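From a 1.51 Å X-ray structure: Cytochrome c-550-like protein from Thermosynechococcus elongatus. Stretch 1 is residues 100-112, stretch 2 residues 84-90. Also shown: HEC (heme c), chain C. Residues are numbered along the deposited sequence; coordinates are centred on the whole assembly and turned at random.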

# COMPACT_ATOMS: atom_id res chain seq x y z
N SER A 100 -6.38 -10.16 -8.64
CA SER A 100 -5.75 -10.18 -7.31
C SER A 100 -4.66 -9.10 -7.15
O SER A 100 -4.26 -8.78 -6.03
CB SER A 100 -5.12 -11.55 -7.07
OG SER A 100 -6.09 -12.57 -7.18
N CYS A 101 -4.16 -8.59 -8.26
CA CYS A 101 -3.18 -7.51 -8.26
C CYS A 101 -3.94 -6.23 -8.62
O CYS A 101 -5.16 -6.28 -8.78
CB CYS A 101 -2.05 -7.83 -9.27
SG CYS A 101 -0.60 -6.70 -9.41
N ARG A 102 -3.24 -5.11 -8.74
CA ARG A 102 -3.87 -3.80 -8.91
C ARG A 102 -3.72 -3.38 -10.37
O ARG A 102 -2.61 -3.12 -10.84
CB ARG A 102 -3.18 -2.77 -8.01
CG ARG A 102 -3.75 -1.38 -8.10
CD ARG A 102 -5.26 -1.40 -7.99
NE ARG A 102 -5.78 -0.07 -7.70
CZ ARG A 102 -6.03 0.36 -6.47
NH1 ARG A 102 -6.49 1.60 -6.28
NH2 ARG A 102 -5.81 -0.43 -5.43
N ARG A 103 -4.83 -3.35 -11.08
CA ARG A 103 -4.80 -2.90 -12.46
C ARG A 103 -4.57 -1.39 -12.46
O ARG A 103 -5.12 -0.68 -11.61
CB ARG A 103 -6.15 -3.25 -13.08
CG ARG A 103 -6.17 -3.37 -14.57
CD ARG A 103 -7.19 -4.43 -14.97
NE ARG A 103 -7.20 -4.65 -16.41
CZ ARG A 103 -7.83 -5.66 -17.01
NH1 ARG A 103 -8.48 -6.57 -16.29
NH2 ARG A 103 -7.79 -5.77 -18.33
N VAL A 104 -3.76 -0.88 -13.38
CA VAL A 104 -3.49 0.54 -13.38
C VAL A 104 -3.92 1.12 -14.74
O VAL A 104 -3.32 0.82 -15.76
CB VAL A 104 -2.04 0.85 -13.10
CG1 VAL A 104 -1.79 2.32 -13.18
CG2 VAL A 104 -1.65 0.36 -11.70
N SER A 105 -4.98 1.92 -14.70
CA SER A 105 -5.60 2.49 -15.88
C SER A 105 -4.75 3.64 -16.33
O SER A 105 -3.95 4.16 -15.58
CB SER A 105 -6.97 3.03 -15.52
OG SER A 105 -6.85 4.35 -14.98
N GLU A 106 -4.92 4.08 -17.58
CA GLU A 106 -4.10 5.19 -18.04
C GLU A 106 -4.52 6.49 -17.39
O GLU A 106 -3.81 7.48 -17.43
CB GLU A 106 -4.20 5.33 -19.55
CG GLU A 106 -3.52 4.20 -20.29
CD GLU A 106 -3.35 4.52 -21.76
OE1 GLU A 106 -2.60 5.46 -22.10
OE2 GLU A 106 -3.97 3.82 -22.59
N ASP A 107 -5.72 6.48 -16.83
CA ASP A 107 -6.26 7.62 -16.12
C ASP A 107 -5.61 7.73 -14.75
O ASP A 107 -5.62 8.78 -14.11
CB ASP A 107 -7.77 7.45 -16.00
CG ASP A 107 -8.41 7.01 -17.31
OD1 ASP A 107 -8.66 7.87 -18.19
OD2 ASP A 107 -8.62 5.78 -17.47
N TRP A 108 -5.01 6.63 -14.31
CA TRP A 108 -4.33 6.59 -13.03
C TRP A 108 -2.84 6.89 -13.22
O TRP A 108 -2.32 7.86 -12.67
CB TRP A 108 -4.56 5.23 -12.37
CG TRP A 108 -4.16 5.15 -10.92
CD1 TRP A 108 -2.93 4.82 -10.43
CD2 TRP A 108 -5.00 5.37 -9.78
NE1 TRP A 108 -2.94 4.84 -9.06
CE2 TRP A 108 -4.20 5.18 -8.63
CE3 TRP A 108 -6.34 5.72 -9.61
CZ2 TRP A 108 -4.70 5.32 -7.33
CZ3 TRP A 108 -6.84 5.87 -8.31
CH2 TRP A 108 -6.02 5.67 -7.20
N LEU A 109 -2.16 6.07 -14.02
CA LEU A 109 -0.77 6.33 -14.35
C LEU A 109 -0.52 6.41 -15.86
O LEU A 109 -1.00 5.57 -16.61
CB LEU A 109 0.12 5.25 -13.73
CG LEU A 109 0.10 5.32 -12.20
CD1 LEU A 109 0.89 4.17 -11.60
CD2 LEU A 109 0.66 6.65 -11.77
N THR A 110 0.23 7.41 -16.30
CA THR A 110 0.54 7.58 -17.73
C THR A 110 1.59 6.54 -18.07
O THR A 110 2.20 5.94 -17.18
CB THR A 110 1.14 8.93 -18.01
OG1 THR A 110 2.44 9.02 -17.38
CG2 THR A 110 0.22 10.04 -17.48
N THR A 111 1.79 6.32 -19.36
CA THR A 111 2.82 5.45 -19.90
C THR A 111 4.18 5.68 -19.24
O THR A 111 4.80 4.74 -18.78
CB THR A 111 2.96 5.70 -21.42
OG1 THR A 111 1.66 5.56 -22.01
CG2 THR A 111 3.94 4.71 -22.07
N GLU A 112 4.63 6.94 -19.22
CA GLU A 112 5.95 7.26 -18.69
C GLU A 112 6.05 6.98 -17.19
O GLU A 112 7.07 6.48 -16.71
CB GLU A 112 6.29 8.73 -18.95
CG GLU A 112 6.55 9.05 -20.42
CD GLU A 112 5.34 9.66 -21.10
OE1 GLU A 112 4.20 9.30 -20.71
OE2 GLU A 112 5.53 10.49 -22.03
FE HEC C . 0.83 -6.94 -7.73
CHA HEC C . 1.59 -10.05 -9.02
CHB HEC C . 3.25 -5.49 -9.71
CHC HEC C . -0.14 -3.74 -6.64
CHD HEC C . -1.18 -8.33 -5.42
NA HEC C . 2.18 -7.61 -9.04
C1A HEC C . 2.28 -8.93 -9.46
C2A HEC C . 3.34 -9.01 -10.45
C3A HEC C . 3.80 -7.74 -10.62
C4A HEC C . 3.08 -6.86 -9.80
CMA HEC C . 4.88 -7.31 -11.57
CAA HEC C . 3.87 -10.26 -11.16
CBA HEC C . 4.93 -10.98 -10.29
CGA HEC C . 5.52 -12.21 -10.92
O1A HEC C . 5.23 -12.56 -12.10
O2A HEC C . 6.34 -12.92 -10.25
NB HEC C . 1.44 -4.98 -8.08
C1B HEC C . 2.40 -4.64 -8.96
C2B HEC C . 2.55 -3.24 -8.96
C3B HEC C . 1.59 -2.70 -8.14
C4B HEC C . 0.90 -3.86 -7.56
CMB HEC C . 3.53 -2.47 -9.81
CAB HEC C . 1.34 -1.27 -7.82
CBB HEC C . 0.87 -0.57 -8.92
NC HEC C . -0.43 -6.17 -6.28
C1C HEC C . -0.69 -4.85 -6.03
C2C HEC C . -1.51 -4.79 -4.90
C3C HEC C . -1.82 -6.08 -4.54
C4C HEC C . -1.14 -6.97 -5.43
CMC HEC C . -1.99 -3.52 -4.23
CAC HEC C . -2.64 -6.46 -3.35
CBC HEC C . -3.94 -6.08 -3.25
ND HEC C . 0.33 -8.80 -7.31
C1D HEC C . -0.56 -9.15 -6.37
C2D HEC C . -0.79 -10.59 -6.41
C3D HEC C . -0.01 -11.08 -7.40
C4D HEC C . 0.70 -9.94 -7.95
CMD HEC C . -1.71 -11.38 -5.50
CAD HEC C . 0.06 -12.52 -7.84
CBD HEC C . -0.82 -12.64 -9.11
CGD HEC C . -1.20 -13.93 -9.81
O1D HEC C . -0.39 -14.88 -9.99
O2D HEC C . -2.37 -14.02 -10.26
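Stretch 2 (84-90) AFQRSPK

The strongest polar contacts between the stretches converge on the guanidinium of Arg87. Its NH1 donates to Val104 O at 2.8 Å with an N-H...O angle of 162°, and Leu109 O receives both NH1, at 3.0 Å and 140°, and NH2, at 2.9 Å and 146°. Val104 O and Leu109 O both lie near the guanidinium plane, where the N-H bonds point, so one side chain ties together two carbonyls five residues apart. The Arg87 CA-to-CB bond points away from stretch 1; with chi1 and chi2 both m, the chain turns back and its end reaches the loop. That loop is shaped by Ser105 O, which accepts the backbone N of Trp108 and of Leu109, each at 3.0 Å.

A second set of bonds centres on Gln86. Its backbone O accepts Val104 N at 2.9 Å and 161°, while its side-chain NE2 donates to Arg102 O at 2.8 Å and 157°. NE2 also approaches Cys101 SG at 3.4 Å and 154°, a hydrogen bond by geometry, although the sulfur position is less certain. Cys101 SG binds the heme iron, HEC FE, at 2.2 Å, so Gln86 contacts a metal ligand directly. A further bond, Arg103 NE to Arg87 O at 3.1 Å and 145°, extends the polar contact along the backbone.

Stretch 2 carries the last part of a helix that begins earlier in the chain, and Ser88 to Lys90 are loop; phi is -69° at Arg87 and -152° at Ser88. Stretch 1 is mostly loop, entering a helix at Thr111. The backbones come closest where Arg103 CA lies 5.6 Å from Gln86 CA and Val104 CA lies 5.3 Å from Arg87 CA. They pass at a steep angle there, the CA-to-CA steps from Arg103 to Val104 and from Gln86 to Arg87 being nearer perpendicular than parallel.

Packing fills in around these bonds. Pro89 points its CB toward stretch 1, where it lies 4.1 Å from Cys101 CB, and its CD comes within 3.5 Å of Arg103 CG. Val104 CG2 rests 3.8 Å from Gln86 CG. Glu106 lays its CG over one face of the Arg87 guanidinium, 3.6 Å from CZ; its carboxylate contributes charge alone, OE1 standing 4.5 Å from Arg87 NH2 and well out of the plane. On the heme side, Phe85 presents its ring edge to Cys101 SG, 3.8 Å from CE2, with the sulfur 76° off the ring normal. The two stretches bury 546 Å² in all, and Arg87 has the largest covered area.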

# COMPACT_ATOMS: atom_id res chain seq x y z
N ALA A 84 2.82 -3.81 -19.66
CA ALA A 84 1.69 -4.54 -20.22
C ALA A 84 0.99 -5.35 -19.15
O ALA A 84 -0.20 -5.60 -19.24
CB ALA A 84 2.11 -5.43 -21.32
N PHE A 85 1.76 -5.76 -18.14
CA PHE A 85 1.20 -6.54 -17.06
C PHE A 85 0.32 -5.63 -16.23
O PHE A 85 -0.82 -5.95 -15.93
CB PHE A 85 2.27 -7.18 -16.17
CG PHE A 85 1.71 -7.88 -14.99
CD1 PHE A 85 1.19 -9.17 -15.11
CD2 PHE A 85 1.67 -7.23 -13.77
CE1 PHE A 85 0.63 -9.80 -14.00
CE2 PHE A 85 1.12 -7.84 -12.66
CZ PHE A 85 0.61 -9.15 -12.79
N GLN A 86 0.85 -4.45 -15.91
CA GLN A 86 0.13 -3.59 -14.99
C GLN A 86 -1.15 -3.03 -15.61
O GLN A 86 -2.11 -2.71 -14.91
CB GLN A 86 1.03 -2.49 -14.45
CG GLN A 86 0.76 -2.32 -12.93
CD GLN A 86 1.00 -3.60 -12.19
OE1 GLN A 86 2.03 -4.22 -12.35
NE2 GLN A 86 0.04 -4.00 -11.34
N ARG A 87 -1.16 -2.92 -16.93
CA ARG A 87 -2.36 -2.42 -17.60
C ARG A 87 -3.51 -3.42 -17.50
O ARG A 87 -4.70 -3.05 -17.45
CB ARG A 87 -2.03 -2.09 -19.05
CG ARG A 87 -1.16 -0.84 -19.20
CD ARG A 87 -1.88 0.41 -18.74
NE ARG A 87 -1.11 1.60 -19.04
CZ ARG A 87 -1.02 2.67 -18.25
NH1 ARG A 87 -1.64 2.70 -17.07
NH2 ARG A 87 -0.28 3.69 -18.65
N SER A 88 -3.15 -4.70 -17.50
CA SER A 88 -4.12 -5.79 -17.43
C SER A 88 -3.49 -7.00 -16.78
O SER A 88 -2.96 -7.86 -17.48
CB SER A 88 -4.59 -6.17 -18.84
OG SER A 88 -5.65 -7.12 -18.77
N PRO A 89 -3.51 -7.08 -15.43
CA PRO A 89 -2.79 -8.18 -14.78
C PRO A 89 -3.28 -9.58 -15.16
O PRO A 89 -4.49 -9.81 -15.27
CB PRO A 89 -2.99 -7.89 -13.28
CG PRO A 89 -3.13 -6.39 -13.23
CD PRO A 89 -3.93 -6.05 -14.47
N LYS A 90 -2.35 -10.50 -15.38
CA LYS A 90 -2.67 -11.84 -15.79
C LYS A 90 -2.23 -12.87 -14.76
O LYS A 90 -1.46 -12.56 -13.83
CB LYS A 90 -1.98 -12.16 -17.13
CG LYS A 90 -2.37 -11.27 -18.33
CD LYS A 90 -3.74 -11.65 -18.88
CE LYS A 90 -4.12 -10.71 -20.00
NZ LYS A 90 -4.55 -9.42 -19.42